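Local coordinates for protein cell-binding factor 2 (PDB 3RFW) that probably catalyses the cis-trans isomerisation of peptidyl-prolyl bonds and is a SurA-like chaperone, at residues Lys9-Phe20 with Leu40-Asp48. Sequence-based numbering, arbitrary orientation.
Sequences KSISDTEVSEFF and LIQQYIMQD
The Tyr44 ring has Val16 CA over one face, and its edge points toward the face of Phe19. This aromatic pair is an offset edge-to-face one, with planes 71° apart and centroids separated by 5.5 Å. The Phe20 ring is filled on both faces: Leu40 CD2 makes a CH-pi contact, 3.8 Å from the ring centroid, and Phe19 CD2 lies over the opposite face. Gln43 CG and Val16 CG1 meet its edge. Tyr44 is a knob in a hole formed by Glu15, Val16, Phe19 and Phe20. Its CG stands anti to the backbone N (chi1 177°), which carries the ring toward helix 13-24, among these four residues. Ile11 CG2 adds an apolar contact 3.9 Å from Tyr44 CD1. The axes of segments 13-20 and 40-48 are nearly perpendicular, at 89°. At the end of the ring, Tyr44 OH donates to the anti lone pair of Glu15 OE2 at 2.7 Å. Glu15 OE1 accepts from Ser12 N at 2.8 Å, while Ser12 OG accepts from Glu15 N, completing a capping box. These bonds limit rotation of the Glu15 carboxylate and would probably favour its charged form, although the nearby Asp48 carboxylate may partly oppose this. A largely apolar contact thus gains a directional polar link.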
ATOM      1  N   LYS A   9     -35.377   2.489 -31.105  1.00 43.25           N
ATOM      2  CA  LYS A   9     -34.077   2.913 -31.583  1.00 41.77           C
ATOM      3  C   LYS A   9     -33.039   1.812 -31.423  1.00 42.46           C
ATOM      4  O   LYS A   9     -32.842   1.258 -30.324  1.00 41.25           O
ATOM      5  CB  LYS A   9     -33.627   4.181 -30.851  1.00 42.48           C
ATOM      6  CG  LYS A   9     -32.147   4.511 -31.086  1.00 48.85           C
ATOM      7  CD  LYS A   9     -31.667   5.766 -30.321  1.00 56.42           C
ATOM      8  CE  LYS A   9     -30.887   5.392 -29.035  1.00 56.60           C
ATOM      9  NZ  LYS A   9     -29.864   4.370 -29.343  1.00 57.62           N
ATOM     10  N   SER A  10     -32.266   1.635 -32.477  1.00 41.61           N
ATOM     11  CA  SER A  10     -31.246   0.623 -32.575  1.00 44.10           C
ATOM     12  C   SER A  10     -30.023   0.911 -31.701  1.00 43.53           C
ATOM     13  O   SER A  10     -29.578   2.047 -31.582  1.00 44.36           O
ATOM     14  CB  SER A  10     -30.797   0.514 -34.037  1.00 45.20           C
ATOM     15  OG  SER A  10     -31.714  -0.291 -34.756  1.00 54.66           O
ATOM     16  N   ILE A  11     -29.512  -0.137 -31.062  1.00 43.33           N
ATOM     17  CA  ILE A  11     -28.245  -0.087 -30.370  1.00 40.85           C
ATOM     18  C   ILE A  11     -27.321  -1.004 -31.173  1.00 41.29           C
ATOM     19  O   ILE A  11     -27.617  -2.188 -31.348  1.00 40.50           O
ATOM     20  CB  ILE A  11     -28.395  -0.616 -28.903  1.00 42.37           C
ATOM     21  CG1 ILE A  11     -29.489   0.147 -28.138  1.00 42.46           C
ATOM     22  CG2 ILE A  11     -27.065  -0.641 -28.145  1.00 32.67           C
ATOM     23  CD1 ILE A  11     -29.111   1.568 -27.685  1.00 39.43           C
ATOM     24  N   SER A  12     -26.224  -0.445 -31.689  1.00 39.85           N
ATOM     25  CA  SER A  12     -25.199  -1.242 -32.371  1.00 40.28           C
ATOM     26  C   SER A  12     -24.265  -1.960 -31.407  1.00 39.75           C
ATOM     27  O   SER A  12     -24.090  -1.531 -30.268  1.00 37.03           O
ATOM     28  CB  SER A  12     -24.358  -0.362 -33.298  1.00 41.46           C
ATOM     29  OG  SER A  12     -23.785   0.738 -32.605  1.00 40.33           O
ATOM     30  N   ASP A  13     -23.593  -2.993 -31.911  1.00 38.77           N
ATOM     31  CA  ASP A  13     -22.479  -3.601 -31.213  1.00 40.22           C
ATOM     32  C   ASP A  13     -21.276  -2.666 -31.132  1.00 39.54           C
ATOM     33  O   ASP A  13     -20.571  -2.633 -30.114  1.00 42.36           O
ATOM     34  CB  ASP A  13     -22.088  -4.932 -31.860  1.00 42.11           C
ATOM     35  CG  ASP A  13     -21.709  -4.785 -33.328  1.00 44.60           C
ATOM     36  OD1 ASP A  13     -21.769  -3.666 -33.890  1.00 46.28           O
ATOM     37  OD2 ASP A  13     -21.357  -5.811 -33.925  1.00 51.01           O
ATOM     38  N   THR A  14     -21.124  -1.843 -32.160  1.00 37.39           N
ATOM     39  CA  THR A  14     -20.136  -0.778 -32.233  1.00 35.68           C
ATOM     40  C   THR A  14     -20.123   0.156 -31.018  1.00 37.69           C
ATOM     41  O   THR A  14     -19.048   0.497 -30.491  1.00 37.36           O
ATOM     42  CB  THR A  14     -20.408   0.113 -33.481  1.00 39.02           C
ATOM     43  OG1 THR A  14     -20.729  -0.711 -34.614  1.00 40.32           O
ATOM     44  CG2 THR A  14     -19.188   0.963 -33.808  1.00 35.69           C
ATOM     45  N   GLU A  15     -21.285   0.702 -30.675  1.00 33.56           N
ATOM     46  CA  GLU A  15     -21.334   1.656 -29.582  1.00 34.57           C
ATOM     47  C   GLU A  15     -21.171   0.974 -28.219  1.00 33.22           C
ATOM     48  O   GLU A  15     -20.654   1.583 -27.301  1.00 32.05           O
ATOM     49  CB  GLU A  15     -22.603   2.514 -29.631  1.00 35.39           C
ATOM     50  CG  GLU A  15     -23.903   1.752 -29.293  1.00 38.74           C
ATOM     51  CD  GLU A  15     -25.152   2.532 -29.699  1.00 41.17           C
ATOM     52  OE1 GLU A  15     -25.735   2.173 -30.735  1.00 43.26           O
ATOM     53  OE2 GLU A  15     -25.540   3.503 -28.999  1.00 39.34           O
ATOM     54  N   VAL A  16     -21.664  -0.259 -28.083  1.00 32.57           N
ATOM     55  CA  VAL A  16     -21.462  -1.016 -26.865  1.00 34.20           C
ATOM     56  C   VAL A  16     -19.969  -1.309 -26.680  1.00 36.60           C
ATOM     57  O   VAL A  16     -19.401  -1.087 -25.611  1.00 35.53           O
ATOM     58  CB  VAL A  16     -22.221  -2.329 -26.908  1.00 33.77           C
ATOM     59  CG1 VAL A  16     -21.874  -3.154 -25.664  1.00 33.35           C
ATOM     60  CG2 VAL A  16     -23.785  -2.053 -26.986  1.00 34.57           C
ATOM     61  N   SER A  17     -19.385  -1.890 -27.724  1.00 37.94           N
ATOM     62  CA  SER A  17     -17.971  -2.150 -27.831  1.00 40.10           C
ATOM     63  C   SER A  17     -17.086  -0.932 -27.521  1.00 40.42           C
ATOM     64  O   SER A  17     -16.204  -1.025 -26.674  1.00 41.39           O
ATOM     65  CB  SER A  17     -17.664  -2.710 -29.217  1.00 40.31           C
ATOM     66  OG  SER A  17     -16.276  -2.943 -29.378  1.00 48.23           O
ATOM     67  N   GLU A  18     -17.394   0.229 -28.104  1.00 40.27           N
ATOM     68  CA  GLU A  18     -16.628   1.434 -27.815  1.00 41.11           C
ATOM     69  C   GLU A  18     -16.796   1.900 -26.385  1.00 40.54           C
ATOM     70  O   GLU A  18     -15.839   2.407 -25.769  1.00 39.51           O
ATOM     71  CB  GLU A  18     -16.962   2.570 -28.790  1.00 41.92           C
ATOM     72  CG  GLU A  18     -16.743   2.179 -30.251  1.00 50.70           C
ATOM     73  CD  GLU A  18     -16.386   3.361 -31.160  1.00 62.85           C
ATOM     74  OE1 GLU A  18     -15.175   3.693 -31.223  1.00 59.82           O
ATOM     75  OE2 GLU A  18     -17.293   3.869 -31.888  1.00 63.87           O
ATOM     76  N   PHE A  19     -18.008   1.757 -25.848  1.00 37.30           N
ATOM     77  CA  PHE A  19     -18.225   2.146 -24.450  1.00 35.96           C
ATOM     78  C   PHE A  19     -17.353   1.294 -23.505  1.00 34.10           C
ATOM     79  O   PHE A  19     -16.868   1.803 -22.512  1.00 31.35           O
ATOM     80  CB  PHE A  19     -19.707   2.041 -24.060  1.00 34.26           C
ATOM     81  CG  PHE A  19     -20.003   2.487 -22.654  1.00 35.07           C
ATOM     82  CD1 PHE A  19     -20.046   3.843 -22.330  1.00 32.29           C
ATOM     83  CD2 PHE A  19     -20.261   1.549 -21.653  1.00 31.46           C
ATOM     84  CE1 PHE A  19     -20.263   4.264 -21.026  1.00 36.75           C
ATOM     85  CE2 PHE A  19     -20.603   1.960 -20.372  1.00 38.44           C
ATOM     86  CZ  PHE A  19     -20.576   3.326 -20.036  1.00 35.25           C
ATOM     87  N   PHE A  20     -17.201  -0.002 -23.789  1.00 31.66           N
ATOM     88  CA  PHE A  20     -16.516  -0.889 -22.841  1.00 34.66           C
ATOM     89  C   PHE A  20     -15.030  -1.139 -23.155  1.00 35.94           C
ATOM     90  O   PHE A  20     -14.326  -1.777 -22.378  1.00 35.05           O
ATOM     91  CB  PHE A  20     -17.251  -2.227 -22.689  1.00 35.55           C
ATOM     92  CG  PHE A  20     -18.525  -2.125 -21.925  1.00 36.23           C
ATOM     93  CD1 PHE A  20     -18.512  -1.852 -20.567  1.00 33.51           C
ATOM     94  CD2 PHE A  20     -19.731  -2.233 -22.574  1.00 31.68           C
ATOM     95  CE1 PHE A  20     -19.697  -1.723 -19.870  1.00 35.43           C
ATOM     96  CE2 PHE A  20     -20.915  -2.107 -21.889  1.00 38.08           C
ATOM     97  CZ  PHE A  20     -20.903  -1.813 -20.533  1.00 31.57           C
ATOM     98  N   LEU A  40     -23.387  -6.837 -20.835  1.00 38.46           N
ATOM     99  CA  LEU A  40     -22.756  -5.561 -21.160  1.00 37.65           C
ATOM    100  C   LEU A  40     -23.740  -4.736 -21.955  1.00 35.16           C
ATOM    101  O   LEU A  40     -23.889  -3.552 -21.698  1.00 33.25           O
ATOM    102  CB  LEU A  40     -21.452  -5.754 -21.952  1.00 35.26           C
ATOM    103  CG  LEU A  40     -20.307  -6.359 -21.117  1.00 37.77           C
ATOM    104  CD1 LEU A  40     -19.099  -6.513 -21.995  1.00 33.91           C
ATOM    105  CD2 LEU A  40     -19.943  -5.501 -19.907  1.00 33.46           C
ATOM    106  N   ILE A  41     -24.485  -5.389 -22.837  1.00 33.98           N
ATOM    107  CA  ILE A  41     -25.578  -4.719 -23.531  1.00 35.17           C
ATOM    108  C   ILE A  41     -26.641  -4.131 -22.585  1.00 37.01           C
ATOM    109  O   ILE A  41     -27.006  -2.961 -22.721  1.00 39.38           O
ATOM    110  CB  ILE A  41     -26.204  -5.596 -24.607  1.00 34.41           C
ATOM    111  CG1 ILE A  41     -25.129  -6.058 -25.593  1.00 32.69           C
ATOM    112  CG2 ILE A  41     -27.278  -4.790 -25.358  1.00 38.67           C
ATOM    113  CD1 ILE A  41     -25.606  -7.115 -26.577  1.00 36.76           C
ATOM    114  N   GLN A  42     -27.039  -4.896 -21.569  1.00 38.59           N
ATOM    115  CA  GLN A  42     -27.984  -4.420 -20.539  1.00 41.55           C
ATOM    116  C   GLN A  42     -27.432  -3.204 -19.825  1.00 38.42           C
ATOM    117  O   GLN A  42     -28.135  -2.240 -19.603  1.00 37.61           O
ATOM    118  CB  GLN A  42     -28.223  -5.488 -19.450  1.00 40.67           C
ATOM    119  CG  GLN A  42     -29.134  -6.641 -19.844  1.00 52.26           C
ATOM    120  CD  GLN A  42     -29.600  -7.438 -18.620  1.00 67.24           C
ATOM    121  OE1 GLN A  42     -29.515  -8.672 -18.590  1.00 66.81           O
ATOM    122  NE2 GLN A  42     -30.032  -6.720 -17.576  1.00 62.32           N
ATOM    123  N   GLN A  43     -26.227  -3.353 -19.298  1.00 38.11           N
ATOM    124  CA  GLN A  43     -25.558  -2.256 -18.632  1.00 37.11           C
ATOM    125  C   GLN A  43     -25.519  -0.972 -19.503  1.00 36.10           C
ATOM    126  O   GLN A  43     -25.853   0.123 -19.036  1.00 34.04           O
ATOM    127  CB  GLN A  43     -24.159  -2.694 -18.241  1.00 35.10           C
ATOM    128  CG  GLN A  43     -23.452  -1.684 -17.370  1.00 48.25           C
ATOM    129  CD  GLN A  43     -22.257  -2.280 -16.627  1.00 59.57           C
ATOM    130  OE1 GLN A  43     -22.058  -3.515 -16.594  1.00 62.26           O
ATOM    131  NE2 GLN A  43     -21.461  -1.407 -16.015  1.00 53.49           N
ATOM    132  N   TYR A  44     -25.243  -1.140 -20.791  1.00 31.94           N
ATOM    133  CA  TYR A  44     -25.108  -0.009 -21.709  1.00 31.33           C
ATOM    134  C   TYR A  44     -26.450   0.656 -21.969  1.00 30.58           C
ATOM    135  O   TYR A  44     -26.571   1.898 -21.910  1.00 32.32           O
ATOM    136  CB  TYR A  44     -24.468  -0.457 -23.038  1.00 29.79           C
ATOM    137  CG  TYR A  44     -24.377   0.671 -24.064  1.00 32.57           C
ATOM    138  CD1 TYR A  44     -25.423   0.913 -24.955  1.00 30.44           C
ATOM    139  CD2 TYR A  44     -23.319   1.582 -24.033  1.00 32.54           C
ATOM    140  CE1 TYR A  44     -25.434   2.029 -25.783  1.00 32.58           C
ATOM    141  CE2 TYR A  44     -23.291   2.686 -24.905  1.00 37.71           C
ATOM    142  CZ  TYR A  44     -24.337   2.896 -25.784  1.00 37.56           C
ATOM    143  OH  TYR A  44     -24.291   3.961 -26.671  1.00 37.54           O
ATOM    144  N   ILE A  45     -27.488  -0.174 -22.106  1.00 30.31           N
ATOM    145  CA  ILE A  45     -28.878   0.318 -22.256  1.00 28.74           C
ATOM    146  C   ILE A  45     -29.320   1.101 -21.016  1.00 26.93           C
ATOM    147  O   ILE A  45     -29.960   2.153 -21.087  1.00 27.81           O
ATOM    148  CB  ILE A  45     -29.842  -0.905 -22.532  1.00 29.71           C
ATOM    149  CG1 ILE A  45     -29.603  -1.415 -23.968  1.00 31.60           C
ATOM    150  CG2 ILE A  45     -31.284  -0.491 -22.300  1.00 27.36           C
ATOM    151  CD1 ILE A  45     -30.147  -2.801 -24.275  1.00 40.40           C
ATOM    152  N   MET A  46     -28.913   0.621 -19.858  1.00 28.12           N
ATOM    153  CA  MET A  46     -29.235   1.307 -18.604  1.00 30.31           C
ATOM    154  C   MET A  46     -28.545   2.671 -18.549  1.00 30.74           C
ATOM    155  O   MET A  46     -29.181   3.688 -18.208  1.00 32.08           O
ATOM    156  CB  MET A  46     -28.842   0.428 -17.403  1.00 31.42           C
ATOM    157  CG  MET A  46     -28.802   1.160 -16.046  1.00 43.84           C
ATOM    158  SD  MET A  46     -30.502   1.399 -15.503  1.00 64.14           S
ATOM    159  CE  MET A  46     -30.887  -0.333 -15.177  1.00 63.43           C
ATOM    160  N   GLN A  47     -27.257   2.697 -18.888  1.00 29.67           N
ATOM    161  CA  GLN A  47     -26.509   3.965 -19.098  1.00 32.21           C
ATOM    162  C   GLN A  47     -27.224   4.865 -20.114  1.00 28.45           C
ATOM    163  O   GLN A  47     -27.509   5.992 -19.839  1.00 30.57           O
ATOM    164  CB  GLN A  47     -25.048   3.659 -19.539  1.00 31.15           C
ATOM    165  CG  GLN A  47     -24.140   4.888 -19.843  1.00 35.50           C
ATOM    166  CD  GLN A  47     -24.138   5.318 -21.331  1.00 40.07           C
ATOM    167  OE1 GLN A  47     -24.691   4.643 -22.217  1.00 40.25           O
ATOM    168  NE2 GLN A  47     -23.477   6.428 -21.607  1.00 40.78           N
ATOM    169  N   ASP A  48     -27.741   4.283 -21.175  1.00 32.17           N
ATOM    170  CA  ASP A  48     -28.409   5.087 -22.188  1.00 32.56           C
ATOM    171  C   ASP A  48     -29.695   5.729 -21.713  1.00 31.00           C
ATOM    172  O   ASP A  48     -30.002   6.895 -22.016  1.00 30.34           O
ATOM    173  CB  ASP A  48     -28.650   4.265 -23.427  1.00 32.19           C
ATOM    174  CG  ASP A  48     -29.128   5.110 -24.591  1.00 43.01           C
ATOM    175  OD1 ASP A  48     -28.292   5.805 -25.202  1.00 45.44           O
ATOM    176  OD2 ASP A  48     -30.349   5.093 -24.878  1.00 51.05           O
TER